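Local coordinates for tudor and KH domain-containing protein homolog (Bombyx mori, PDB 5VQH) that binds symmetrically dimethylated arginines of the Piwi proteins Siwi and Ago3 through its extended Tudor domain and takes part in primary piRNA biogenesis, at residues V79-R84 and V111-Y116; A53-Y58 and C128-D133; F36-V41 and P210-F215; T198-A201 and D206-I209. All coordinates share one frame; numbering follows the deposited sequence.

Of the segments in these contacts, F36-V41 on strand 35-40 comes first and waits longest for its partner: contact 3 closes only at P210-F215, and contacts 1, 2 and 4 all fall within that span. Helix 43-59 follows, and contact 2 joins it to C128-D133. Within that loop, contact 1 brings V79-R84 to V111-Y116 around the ligand; contacts 1 and 2 share the five-stranded Tudor sheet, where Ala80 N meets Cys128 O at 3.0 Å. Contact 4 closes the short T198-I209 hairpin, whose second strand continues directly into contact 3. No two loops cross. Contacts 1 and 3 meet where Gln39 NE2 approaches Asp115 O, joining the two sheets of the extended domain.

Contact 1: V79-R84 and V111-Y116; sequences VAAVFR and VFYLDY. With 2MR (n3, n4-dimethylarginine), chain C.
Tyr113 reaches across to the 79-84 segment with its phenol, and its OH donates a 2.7 Å hydrogen bond to Val82 O. The hydroxyl sits 27° out of the carbonyl plane, while the carbonyl oxygens of Ala81 and Val82 lie in the plane of the ring at its edge. Ala81 CB adds a looser apolar touch on Tyr113 CE1. Phe83 turns its edge, led by CD1, onto one face of the Tyr113 ring in a T-shaped stack, centroids 5.3 Å apart and planes at 74°. These rings belong to the aromatic cage of the Tudor domain, which here holds dimethylarginine. Its guanidinium lies between Phe83 and Tyr116: 2MR CZ is 3.5 Å from Tyr116 CG, and 2MR NH1 is 3.9 Å from Phe83 CD2. With CG anti to its own carbonyl carbon (chi1 -66°), Tyr113 presents CB and CG to the methyl 2MR CQ1, which comes within 3.4 Å of Tyr113 CG. A leucine in place of Tyr113 would probably leave Val82 O without this hydroxyl and Phe83 without the ring face that steadies it beside the ligand. Away from this close packing the contact thins toward Arg84, an exposed and poorly ordered residue. There a water bridges the two segments, donating to Tyr113 OH at 3.0 Å and accepting from Arg84 N at 2.9 Å.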
loop_
_atom_site.group_PDB
_atom_site.type_symbol
_atom_site.label_atom_id
_atom_site.label_comp_id
_atom_site.label_asym_id
_atom_site.label_seq_id
_atom_site.Cartn_x
_atom_site.Cartn_y
_atom_site.Cartn_z
ATOM N N VAL A 79 -13.060 7.307 -1.080
ATOM C CA VAL A 79 -13.153 8.760 -1.169
ATOM C C VAL A 79 -11.939 9.417 -1.876
ATOM O O VAL A 79 -10.955 8.751 -2.239
ATOM C CB VAL A 79 -13.232 9.345 0.250
ATOM C CG1 VAL A 79 -14.541 8.930 0.940
ATOM C CG2 VAL A 79 -12.014 8.899 1.081
ATOM N N ALA A 80 -12.003 10.719 -2.072
ATOM C CA ALA A 80 -10.866 11.453 -2.564
ATOM C C ALA A 80 -10.188 12.051 -1.355
ATOM O O ALA A 80 -10.889 12.584 -0.494
ATOM C CB ALA A 80 -11.321 12.536 -3.517
ATOM N N ALA A 81 -8.852 11.971 -1.276
ATOM C CA ALA A 81 -8.116 12.487 -0.113
ATOM C C ALA A 81 -6.746 13.036 -0.469
ATOM O O ALA A 81 -6.003 12.435 -1.221
ATOM C CB ALA A 81 -7.942 11.401 0.943
ATOM N N VAL A 82 -6.397 14.157 0.126
ATOM C CA VAL A 82 -5.096 14.710 -0.069
ATOM C C VAL A 82 -4.124 13.858 0.718
ATOM O O VAL A 82 -4.480 13.294 1.709
ATOM C CB VAL A 82 -5.048 16.172 0.410
ATOM C CG1 VAL A 82 -3.609 16.665 0.515
ATOM C CG2 VAL A 82 -5.909 17.058 -0.507
ATOM N N PHE A 83 -2.914 13.740 0.215
ATOM C CA PHE A 83 -1.806 13.128 0.919
ATOM C C PHE A 83 -0.974 14.276 1.472
ATOM O O PHE A 83 -0.531 15.132 0.722
ATOM C CB PHE A 83 -0.998 12.345 -0.074
ATOM C CG PHE A 83 0.195 11.644 0.483
ATOM C CD1 PHE A 83 0.095 10.817 1.586
ATOM C CD2 PHE A 83 1.421 11.723 -0.180
ATOM C CE1 PHE A 83 1.200 10.098 2.055
ATOM C CE2 PHE A 83 2.521 11.016 0.286
ATOM C CZ PHE A 83 2.406 10.191 1.413
ATOM N N ARG A 84 -0.785 14.317 2.785
ATOM C CA ARG A 84 -0.183 15.498 3.402
ATOM C C ARG A 84 1.220 15.819 2.879
ATOM O O ARG A 84 1.555 16.977 2.746
ATOM C CB ARG A 84 -0.177 15.384 4.931
ATOM C CG ARG A 84 0.773 14.351 5.528
ATOM C CD ARG A 84 0.510 14.266 7.032
ATOM N NE ARG A 84 1.415 13.375 7.783
ATOM C CZ ARG A 84 2.551 13.747 8.385
ATOM N NH1 ARG A 84 2.995 15.002 8.313
ATOM N NH2 ARG A 84 3.268 12.846 9.055
ATOM N N VAL A 111 -7.102 6.853 6.930
ATOM C CA VAL A 111 -7.307 6.449 5.518
ATOM C C VAL A 111 -6.166 5.643 4.900
ATOM O O VAL A 111 -4.999 5.861 5.180
ATOM C CB VAL A 111 -7.607 7.645 4.610
ATOM C CG1 VAL A 111 -8.781 8.435 5.170
ATOM C CG2 VAL A 111 -6.419 8.554 4.441
ATOM N N PHE A 112 -6.540 4.670 4.091
ATOM C CA PHE A 112 -5.615 3.789 3.396
ATOM C C PHE A 112 -5.598 4.187 1.921
ATOM O O PHE A 112 -6.629 4.060 1.229
ATOM C CB PHE A 112 -6.115 2.396 3.552
ATOM C CG PHE A 112 -5.395 1.385 2.726
ATOM C CD1 PHE A 112 -4.148 0.927 3.099
ATOM C CD2 PHE A 112 -5.994 0.820 1.615
ATOM C CE1 PHE A 112 -3.509 -0.050 2.358
ATOM C CE2 PHE A 112 -5.347 -0.165 0.882
ATOM C CZ PHE A 112 -4.118 -0.599 1.255
ATOM N N TYR A 113 -4.450 4.717 1.466
ATOM C CA TYR A 113 -4.243 5.133 0.079
ATOM C C TYR A 113 -4.130 3.896 -0.814
ATOM O O TYR A 113 -3.126 3.168 -0.812
ATOM C CB TYR A 113 -3.020 6.019 -0.012
ATOM C CG TYR A 113 -3.228 7.336 0.710
ATOM C CD1 TYR A 113 -3.908 8.377 0.104
ATOM C CD2 TYR A 113 -2.784 7.513 1.987
ATOM C CE1 TYR A 113 -4.117 9.566 0.746
ATOM C CE2 TYR A 113 -2.992 8.698 2.660
ATOM C CZ TYR A 113 -3.658 9.716 2.038
ATOM O OH TYR A 113 -3.855 10.889 2.721
ATOM N N LEU A 114 -5.208 3.668 -1.572
ATOM C CA LEU A 114 -5.496 2.382 -2.217
ATOM C C LEU A 114 -4.525 1.970 -3.345
ATOM O O LEU A 114 -4.400 0.808 -3.636
ATOM C CB LEU A 114 -6.912 2.438 -2.802
ATOM C CG LEU A 114 -8.048 2.257 -1.829
ATOM C CD1 LEU A 114 -9.347 2.758 -2.419
ATOM C CD2 LEU A 114 -8.182 0.820 -1.459
ATOM N N ASP A 115 -3.925 2.946 -4.007
ATOM C CA ASP A 115 -2.934 2.729 -5.068
ATOM C C ASP A 115 -1.453 2.662 -4.605
ATOM O O ASP A 115 -0.558 2.496 -5.410
ATOM C CB ASP A 115 -3.124 3.840 -6.107
ATOM C CG ASP A 115 -4.513 3.777 -6.748
ATOM O OD1 ASP A 115 -4.839 2.699 -7.238
ATOM O OD2 ASP A 115 -5.265 4.778 -6.773
ATOM N N TYR A 116 -1.232 2.739 -3.302
ATOM C CA TYR A 116 0.091 2.927 -2.744
ATOM C C TYR A 116 0.309 2.083 -1.511
ATOM O O TYR A 116 1.332 1.429 -1.414
ATOM C CB TYR A 116 0.298 4.406 -2.417
ATOM C CG TYR A 116 0.420 5.247 -3.662
ATOM C CD1 TYR A 116 1.609 5.307 -4.379
ATOM C CD2 TYR A 116 -0.661 5.926 -4.160
ATOM C CE1 TYR A 116 1.710 6.081 -5.532
ATOM C CE2 TYR A 116 -0.570 6.694 -5.294
ATOM C CZ TYR A 116 0.602 6.763 -5.992
ATOM O OH TYR A 116 0.651 7.527 -7.155
HETATM N N 2MR C . 5.841 11.443 -5.051
HETATM C CA 2MR C . 5.005 11.987 -3.964
HETATM C CB 2MR C . 4.107 10.881 -3.424
HETATM C CG 2MR C . 3.390 10.097 -4.522
HETATM C CD 2MR C . 2.155 9.488 -3.885
HETATM N NE 2MR C . 2.561 8.534 -2.884
HETATM C CZ 2MR C . 1.691 8.049 -2.026
HETATM N NH1 2MR C . 0.512 8.465 -2.078
HETATM C CQ1 2MR C . -0.577 8.039 -1.226
HETATM N NH2 2MR C . 2.054 7.146 -1.114
HETATM C CQ2 2MR C . 3.410 6.636 -0.975
HETATM C C 2MR C . 5.759 12.598 -2.790
HETATM O O 2MR C . 5.202 12.849 -1.704
HETATM O OXT 2MR C . 6.958 12.882 -2.869
HETATM O O HOH W 1 -2.179 12.575 4.610
#

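Contact 2: A53-Y58 and C128-D133; sequences AHMTEY and CELRAD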
loop_
_atom_site.group_PDB
_atom_site.type_symbol
_atom_site.label_atom_id
_atom_site.label_comp_id
_atom_site.label_asym_id
_atom_site.label_seq_id
_atom_site.Cartn_x
_atom_site.Cartn_y
_atom_site.Cartn_z
ATOM N N ALA A 53 -2.777 13.056 -11.522
ATOM C CA ALA A 53 -2.756 14.380 -12.134
ATOM C C ALA A 53 -4.154 14.886 -12.398
ATOM O O ALA A 53 -4.471 16.036 -12.168
ATOM C CB ALA A 53 -2.016 14.324 -13.458
ATOM N N HIS A 54 -4.994 14.032 -12.921
ATOM C CA HIS A 54 -6.359 14.438 -13.166
ATOM C C HIS A 54 -7.110 14.750 -11.852
ATOM O O HIS A 54 -7.740 15.811 -11.715
ATOM C CB HIS A 54 -7.060 13.348 -13.958
ATOM C CG HIS A 54 -8.439 13.710 -14.373
ATOM N ND1 HIS A 54 -9.360 12.769 -14.775
ATOM C CD2 HIS A 54 -9.065 14.908 -14.445
ATOM C CE1 HIS A 54 -10.491 13.373 -15.095
ATOM N NE2 HIS A 54 -10.342 14.672 -14.897
ATOM N N MET A 55 -7.026 13.837 -10.884
ATOM C CA MET A 55 -7.724 14.030 -9.643
ATOM C C MET A 55 -7.197 15.284 -9.012
ATOM O O MET A 55 -7.944 16.102 -8.472
ATOM C CB MET A 55 -7.528 12.840 -8.720
ATOM C CG MET A 55 -8.341 11.641 -9.145
ATOM S SD MET A 55 -8.218 10.193 -8.070
ATOM C CE MET A 55 -8.669 10.872 -6.473
ATOM N N THR A 56 -5.903 15.465 -9.109
ATOM C CA THR A 56 -5.313 16.602 -8.472
ATOM C C THR A 56 -5.702 17.926 -9.140
ATOM O O THR A 56 -5.958 18.893 -8.423
ATOM C CB THR A 56 -3.796 16.464 -8.341
ATOM O OG1 THR A 56 -3.516 15.195 -7.775
ATOM C CG2 THR A 56 -3.226 17.516 -7.401
ATOM N N GLU A 57 -5.763 17.991 -10.473
ATOM C CA GLU A 57 -6.189 19.239 -11.127
ATOM C C GLU A 57 -7.657 19.520 -10.719
ATOM O O GLU A 57 -8.035 20.648 -10.407
ATOM C CB GLU A 57 -6.021 19.187 -12.666
ATOM N N TYR A 58 -8.458 18.467 -10.678
ATOM C CA TYR A 58 -9.900 18.588 -10.483
ATOM C C TYR A 58 -10.254 18.998 -9.046
ATOM O O TYR A 58 -10.885 20.045 -8.817
ATOM C CB TYR A 58 -10.556 17.266 -10.853
ATOM C CG TYR A 58 -12.040 17.259 -10.753
ATOM C CD1 TYR A 58 -12.817 17.854 -11.715
ATOM C CD2 TYR A 58 -12.678 16.628 -9.694
ATOM C CE1 TYR A 58 -14.210 17.847 -11.628
ATOM C CE2 TYR A 58 -14.066 16.615 -9.583
ATOM C CZ TYR A 58 -14.837 17.226 -10.552
ATOM O OH TYR A 58 -16.208 17.213 -10.447
ATOM N N CYS A 128 -13.337 14.375 0.079
ATOM C CA CYS A 128 -14.369 14.672 -0.883
ATOM C C CYS A 128 -14.958 13.398 -1.393
ATOM O O CYS A 128 -14.331 12.353 -1.289
ATOM C CB CYS A 128 -13.789 15.435 -2.059
ATOM S SG CYS A 128 -13.421 17.143 -1.680
ATOM N N GLU A 129 -16.161 13.472 -1.952
ATOM C CA GLU A 129 -16.722 12.314 -2.596
ATOM C C GLU A 129 -15.891 12.031 -3.850
ATOM O O GLU A 129 -15.541 12.941 -4.611
ATOM C CB GLU A 129 -18.179 12.535 -2.993
ATOM C CG GLU A 129 -18.824 11.309 -3.677
ATOM C CD GLU A 129 -19.367 11.570 -5.099
ATOM O OE1 GLU A 129 -19.643 12.743 -5.451
ATOM O OE2 GLU A 129 -19.534 10.593 -5.871
ATOM N N LEU A 130 -15.589 10.758 -4.046
ATOM C CA LEU A 130 -14.928 10.301 -5.262
ATOM C C LEU A 130 -15.937 10.117 -6.421
ATOM O O LEU A 130 -16.810 9.287 -6.360
ATOM C CB LEU A 130 -14.151 8.996 -5.000
ATOM C CG LEU A 130 -13.266 8.530 -6.165
ATOM C CD1 LEU A 130 -12.152 9.537 -6.498
ATOM C CD2 LEU A 130 -12.681 7.154 -5.926
ATOM N N ARG A 131 -15.796 10.924 -7.462
ATOM C CA ARG A 131 -16.526 10.763 -8.718
ATOM C C ARG A 131 -16.422 9.335 -9.251
ATOM O O ARG A 131 -15.324 8.771 -9.339
ATOM C CB ARG A 131 -15.938 11.703 -9.765
ATOM C CG ARG A 131 -16.757 12.924 -10.059
ATOM C CD ARG A 131 -16.664 13.238 -11.543
ATOM N NE ARG A 131 -15.270 13.402 -11.956
ATOM C CZ ARG A 131 -14.799 13.181 -13.185
ATOM N NH1 ARG A 131 -13.508 13.373 -13.447
ATOM N NH2 ARG A 131 -15.609 12.771 -14.159
ATOM N N ALA A 132 -17.555 8.768 -9.641
ATOM C CA ALA A 132 -17.629 7.340 -9.916
ATOM C C ALA A 132 -16.700 6.834 -11.031
ATOM O O ALA A 132 -16.221 5.710 -10.967
ATOM C CB ALA A 132 -19.078 6.943 -10.207
ATOM N N ASP A 133 -16.442 7.642 -12.048
ATOM C CA ASP A 133 -15.555 7.196 -13.128
ATOM C C ASP A 133 -14.091 7.026 -12.675
ATOM O O ASP A 133 -13.299 6.302 -13.307
ATOM C CB ASP A 133 -15.631 8.136 -14.335
ATOM C CG ASP A 133 -15.076 9.494 -14.042
ATOM O OD1 ASP A 133 -15.508 10.087 -13.046
ATOM O OD2 ASP A 133 -14.212 9.986 -14.807
#
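One face of the Tyr58 ring receives the guanidinium of Arg131 in a cation-pi contact, and the edge of that same guanidinium meets His54. Arg131 CZ stands 5.0 Å from the Tyr58 centroid and only 14° off the ring normal, so the charge lies over the face, although the planes are inclined at 47° and do not stack flat. Arg131 NE makes the nearest approach, 4.1 Å from Tyr58 CZ. In the guanidinium plane, His54 CE1 comes up to Arg131 NH1 at 3.4 Å, with no hydrogen bond between the two side chains and their planes 74° apart. Both helix residues hold CG anti to the backbone N, which sends the two rings, one helical turn apart, out to the same arginine. Arg131 bends at chi2 and chi3 to meet them. Its NH2 also lies 2.9 Å from Asp133 OD1, a purely ionic contact with the oxygen well out of the guanidinium plane, and one that probably offsets part of the charge. The phenol OH of Tyr58 is hydrogen-bonded elsewhere, to His68. Deeper in, Met55 CE packs on Leu130 CD1 at 3.7 Å, a buried apolar touch beneath the more open polar layer. The helix 43-59 is thereby laid against the chain leaving edge strand 128-129 of the five-stranded Tudor sheet, the helix-on-barrel packing of an extended Tudor domain.

Contact 3: F36-V41 and P210-F215; sequences FWVQFV and PGIKLF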
loop_
_atom_site.group_PDB
_atom_site.type_symbol
_atom_site.label_atom_id
_atom_site.label_comp_id
_atom_site.label_asym_id
_atom_site.label_seq_id
_atom_site.Cartn_x
_atom_site.Cartn_y
_atom_site.Cartn_z
ATOM N N PHE A 36 3.808 -5.182 3.593
ATOM C CA PHE A 36 4.097 -4.116 2.649
ATOM C C PHE A 36 3.233 -4.232 1.406
ATOM O O PHE A 36 2.473 -5.175 1.276
ATOM C CB PHE A 36 5.591 -4.068 2.328
ATOM C CG PHE A 36 6.121 -5.297 1.740
ATOM C CD1 PHE A 36 6.275 -5.391 0.372
ATOM C CD2 PHE A 36 6.508 -6.357 2.551
ATOM C CE1 PHE A 36 6.781 -6.543 -0.202
ATOM C CE2 PHE A 36 6.997 -7.540 1.996
ATOM C CZ PHE A 36 7.132 -7.626 0.601
ATOM N N TRP A 37 3.329 -3.241 0.532
ATOM C CA TRP A 37 2.492 -3.115 -0.633
ATOM C C TRP A 37 3.333 -2.991 -1.917
ATOM O O TRP A 37 4.312 -2.271 -1.977
ATOM C CB TRP A 37 1.516 -1.931 -0.421
ATOM C CG TRP A 37 0.471 -2.264 0.696
ATOM C CD1 TRP A 37 -0.746 -2.875 0.528
ATOM C CD2 TRP A 37 0.589 -2.027 2.093
ATOM N NE1 TRP A 37 -1.364 -3.036 1.732
ATOM C CE2 TRP A 37 -0.562 -2.526 2.702
ATOM C CE3 TRP A 37 1.551 -1.424 2.889
ATOM C CZ2 TRP A 37 -0.764 -2.450 4.064
ATOM C CZ3 TRP A 37 1.362 -1.364 4.231
ATOM C CH2 TRP A 37 0.218 -1.848 4.815
ATOM N N VAL A 38 2.985 -3.746 -2.946
ATOM C CA VAL A 38 3.648 -3.581 -4.233
ATOM C C VAL A 38 2.660 -3.157 -5.307
ATOM O O VAL A 38 1.462 -3.364 -5.164
ATOM C CB VAL A 38 4.415 -4.837 -4.679
ATOM C CG1 VAL A 38 5.277 -5.342 -3.552
ATOM C CG2 VAL A 38 3.485 -5.953 -5.061
ATOM N N GLN A 39 3.196 -2.518 -6.342
ATOM C CA GLN A 39 2.495 -2.201 -7.573
ATOM C C GLN A 39 3.191 -2.955 -8.690
ATOM O O GLN A 39 4.407 -3.105 -8.677
ATOM C CB GLN A 39 2.583 -0.725 -7.870
ATOM C CG GLN A 39 2.065 0.159 -6.762
ATOM C CD GLN A 39 2.629 1.545 -6.856
ATOM O OE1 GLN A 39 3.810 1.733 -7.173
ATOM N NE2 GLN A 39 1.805 2.523 -6.576
ATOM N N PHE A 40 2.418 -3.461 -9.634
ATOM C CA PHE A 40 2.953 -4.281 -10.731
ATOM C C PHE A 40 3.468 -3.320 -11.776
ATOM O O PHE A 40 2.843 -2.284 -12.044
ATOM C CB PHE A 40 1.869 -5.190 -11.289
ATOM C CG PHE A 40 1.560 -6.380 -10.411
ATOM C CD1 PHE A 40 1.861 -6.388 -9.069
ATOM C CD2 PHE A 40 0.960 -7.483 -10.930
ATOM C CE1 PHE A 40 1.576 -7.482 -8.277
ATOM C CE2 PHE A 40 0.672 -8.588 -10.142
ATOM C CZ PHE A 40 0.978 -8.584 -8.820
ATOM N N VAL A 41 4.652 -3.621 -12.293
ATOM C CA VAL A 41 5.271 -2.799 -13.302
ATOM C C VAL A 41 4.551 -3.085 -14.567
ATOM O O VAL A 41 4.356 -4.252 -14.927
ATOM C CB VAL A 41 6.725 -3.166 -13.528
ATOM C CG1 VAL A 41 7.277 -2.359 -14.678
ATOM C CG2 VAL A 41 7.553 -2.874 -12.278
ATOM N N PRO A 210 0.250 -12.901 -0.643
ATOM C CA PRO A 210 1.500 -13.557 -1.018
ATOM C C PRO A 210 2.742 -13.232 -0.180
ATOM O O PRO A 210 3.063 -12.078 0.115
ATOM C CB PRO A 210 1.724 -13.100 -2.464
ATOM C CG PRO A 210 1.031 -11.793 -2.553
ATOM C CD PRO A 210 -0.097 -11.805 -1.560
ATOM N N GLY A 211 3.435 -14.306 0.163
ATOM C CA GLY A 211 4.771 -14.272 0.720
ATOM C C GLY A 211 5.792 -14.370 -0.377
ATOM O O GLY A 211 5.923 -15.403 -1.013
ATOM N N ILE A 212 6.506 -13.278 -0.602
ATOM C CA ILE A 212 7.344 -13.152 -1.772
ATOM C C ILE A 212 8.765 -12.925 -1.367
ATOM O O ILE A 212 9.031 -12.541 -0.230
ATOM C CB ILE A 212 6.970 -11.954 -2.622
ATOM C CG1 ILE A 212 7.286 -10.682 -1.894
ATOM C CG2 ILE A 212 5.511 -11.993 -2.948
ATOM C CD1 ILE A 212 6.759 -9.480 -2.633
ATOM N N LYS A 213 9.666 -13.148 -2.320
ATOM C CA LYS A 213 11.050 -12.780 -2.175
ATOM C C LYS A 213 11.338 -11.719 -3.210
ATOM O O LYS A 213 10.842 -11.781 -4.330
ATOM C CB LYS A 213 11.963 -13.991 -2.350
ATOM C CG LYS A 213 11.792 -14.986 -1.221
ATOM C CD LYS A 213 12.812 -16.115 -1.263
ATOM C CE LYS A 213 12.491 -17.119 -0.162
ATOM N NZ LYS A 213 13.395 -18.309 -0.093
ATOM N N LEU A 214 12.154 -10.750 -2.839
ATOM C CA LEU A 214 12.409 -9.661 -3.702
ATOM C C LEU A 214 13.866 -9.608 -4.111
ATOM O O LEU A 214 14.755 -9.757 -3.273
ATOM C CB LEU A 214 12.038 -8.381 -2.976
ATOM C CG LEU A 214 10.558 -8.067 -2.823
ATOM C CD1 LEU A 214 10.411 -6.940 -1.821
ATOM C CD2 LEU A 214 10.016 -7.627 -4.167
ATOM N N PHE A 215 14.110 -9.329 -5.392
ATOM C CA PHE A 215 15.463 -9.302 -5.913
ATOM C C PHE A 215 15.730 -8.019 -6.679
ATOM O O PHE A 215 14.910 -7.584 -7.458
ATOM C CB PHE A 215 15.688 -10.525 -6.781
ATOM C CG PHE A 215 15.404 -11.840 -6.069
ATOM C CD1 PHE A 215 16.407 -12.525 -5.413
ATOM C CD2 PHE A 215 14.134 -12.392 -6.072
ATOM C CE1 PHE A 215 16.169 -13.718 -4.777
ATOM C CE2 PHE A 215 13.876 -13.578 -5.428
ATOM C CZ PHE A 215 14.899 -14.247 -4.782
#
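Strands 36-40 and 210-215 pass each other with axes 10.3 Å apart at closest approach and their directions 73° apart, a steep crossing spanned by side chains with no hydrogen bond between the two segments. Phe36 carries most of the contact. Its CG sits between the backbone N and the carbonyl carbon (chi1 60°), and from there the ring extends across the gap until its far end, CZ and CE1, meets the other strand. Ile212 CD1 arrives at the ring edge, near its plane, 3.7 Å from Phe36 CZ. The ethyl arm of Ile212 is extended beyond CB (chi2 -172°), so the terminal methyl makes the closest touch, with Ile212 CG1 just behind it at 3.9 Å from Phe36 CZ. Leu214, two residues further along the same strand, comes from the direction opposite to Phe36 and sets its CD1 obliquely against the ring, 4.0 Å from Phe36 CE1. Val38 completes the group more loosely: its CG1 is 4.5 Å from Ile212 CD1, so the same methyl is approached by both the valine and the phenylalanine. All four residues are buried and the interface is wholly apolar. Phe176, from helix 170-179, adds an edge-to-face partner to Phe36, and Cys144 of the intervening strand 142-146 touches both Phe36 and Val38. Because the two strands belong to one strongly curled mixed sheet, in which 142-146 pairs with each of them, this is the packing of a barrel-like interior: the hydrophobic core of the staphylococcal-nuclease-like part of an extended Tudor domain, where an N-terminal strand meets one from the C-terminal half.

Contact 4: T198-A201 and D206-I209; sequences TATA and DKEI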
loop_
_atom_site.group_PDB
_atom_site.type_symbol
_atom_site.label_atom_id
_atom_site.label_comp_id
_atom_site.label_asym_id
_atom_site.label_seq_id
_atom_site.Cartn_x
_atom_site.Cartn_y
_atom_site.Cartn_z
ATOM N N THR A 198 -6.499 -15.205 4.237
ATOM C CA THR A 198 -7.244 -14.142 4.874
ATOM C C THR A 198 -8.712 -14.530 4.901
ATOM O O THR A 198 -9.264 -14.978 3.904
ATOM C CB THR A 198 -7.050 -12.807 4.129
ATOM O OG1 THR A 198 -5.924 -12.135 4.686
ATOM C CG2 THR A 198 -8.275 -11.887 4.246
ATOM N N ALA A 199 -9.330 -14.336 6.057
ATOM C CA ALA A 199 -10.720 -14.694 6.272
ATOM C C ALA A 199 -11.664 -13.788 5.501
ATOM O O ALA A 199 -11.357 -12.621 5.218
ATOM C CB ALA A 199 -11.046 -14.614 7.756
ATOM N N THR A 200 -12.833 -14.341 5.193
ATOM C CA THR A 200 -13.856 -13.635 4.447
ATOM C C THR A 200 -15.237 -13.956 4.996
ATOM O O THR A 200 -15.392 -14.774 5.897
ATOM C CB THR A 200 -13.796 -14.061 2.984
ATOM O OG1 THR A 200 -13.675 -15.492 2.933
ATOM C CG2 THR A 200 -12.581 -13.393 2.268
ATOM N N ALA A 201 -16.247 -13.292 4.450
ATOM C CA ALA A 201 -17.630 -13.636 4.749
ATOM C C ALA A 201 -17.777 -15.151 4.747
ATOM O O ALA A 201 -17.187 -15.822 3.924
ATOM C CB ALA A 201 -18.560 -13.016 3.718
ATOM N N ASP A 206 -11.599 -17.925 0.616
ATOM C CA ASP A 206 -10.590 -17.114 1.317
ATOM C C ASP A 206 -9.632 -16.417 0.353
ATOM O O ASP A 206 -9.270 -16.983 -0.692
ATOM C CB ASP A 206 -9.752 -17.976 2.244
ATOM C CG ASP A 206 -10.487 -18.380 3.489
ATOM O OD1 ASP A 206 -11.506 -17.720 3.874
ATOM O OD2 ASP A 206 -10.021 -19.385 4.062
ATOM N N LYS A 207 -9.219 -15.202 0.738
ATOM C CA LYS A 207 -8.213 -14.447 0.019
ATOM C C LYS A 207 -6.870 -14.922 0.513
ATOM O O LYS A 207 -6.755 -15.518 1.568
ATOM C CB LYS A 207 -8.332 -12.945 0.271
ATOM C CG LYS A 207 -9.591 -12.244 -0.218
ATOM C CD LYS A 207 -9.616 -10.810 0.326
ATOM C CE LYS A 207 -10.973 -10.117 0.190
ATOM N NZ LYS A 207 -11.323 -9.782 -1.229
ATOM N N GLU A 208 -5.854 -14.644 -0.270
ATOM C CA GLU A 208 -4.511 -15.101 -0.018
ATOM C C GLU A 208 -3.549 -13.958 -0.216
ATOM O O GLU A 208 -3.456 -13.401 -1.323
ATOM C CB GLU A 208 -4.140 -16.204 -1.012
ATOM C CG GLU A 208 -4.544 -17.561 -0.536
ATOM C CD GLU A 208 -4.188 -18.659 -1.505
ATOM O OE1 GLU A 208 -3.359 -18.403 -2.406
ATOM O OE2 GLU A 208 -4.728 -19.794 -1.321
ATOM N N ILE A 209 -2.827 -13.621 0.845
ATOM C CA ILE A 209 -1.753 -12.653 0.769
ATOM C C ILE A 209 -0.501 -13.405 0.335
ATOM O O ILE A 209 -0.197 -14.397 0.912
ATOM C CB ILE A 209 -1.451 -12.051 2.141
ATOM C CG1 ILE A 209 -2.706 -11.511 2.813
ATOM C CG2 ILE A 209 -0.389 -10.972 2.040
ATOM C CD1 ILE A 209 -3.427 -10.467 2.037
#
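Thr198 N donates to Lys207 O over 2.7 Å, the shortest polar bond between the two segments and a nearly straight one, with an N-H...O angle of 174°. The return bond, Lys207 N to Thr198 O, is longer at 3.2 Å and more bent, 136° at the hydrogen. Together they make Thr198 and Lys207 a hydrogen-bonded antiparallel pair, the last rung of the ladder between strands 187-198 and 207-217 before the chain turns through the intervening loop. The two side chains lie on the same face of the sheet, their CB atoms 4.1 Å apart. On that face Thr198 OG1 also rests on Ile209 CG1 at 3.8 Å, while the lysine chain runs off toward its exposed end. Beyond the rung, Thr200 stays beside the returning strand. Its OG1, placed between the backbone N and the carbonyl carbon (chi1 45°), hydrogen-bonds to Lys205 O of the turn and comes within 3.2 Å of Asp206 OD1, whereas its methyl CG2 turns to Lys207 CG at 4.1 Å. Replacing Thr200 by an alanine would probably leave Lys205 O without this hydroxyl and Lys207 CG without its methyl neighbour, allowing the turn to move more freely. Asp206 meanwhile folds its CB and carboxylate back beside Thr198 O, with CB 3.5 Å from that oxygen. With one short, straight backbone bond and one longer, bent one, and otherwise mostly grazing contacts among surface side chains, the chemistry implies a hairpin end held by its main-chain pair and by the Thr200 hydroxyl on Lys205 O, whose pairing probably weakens toward the loop.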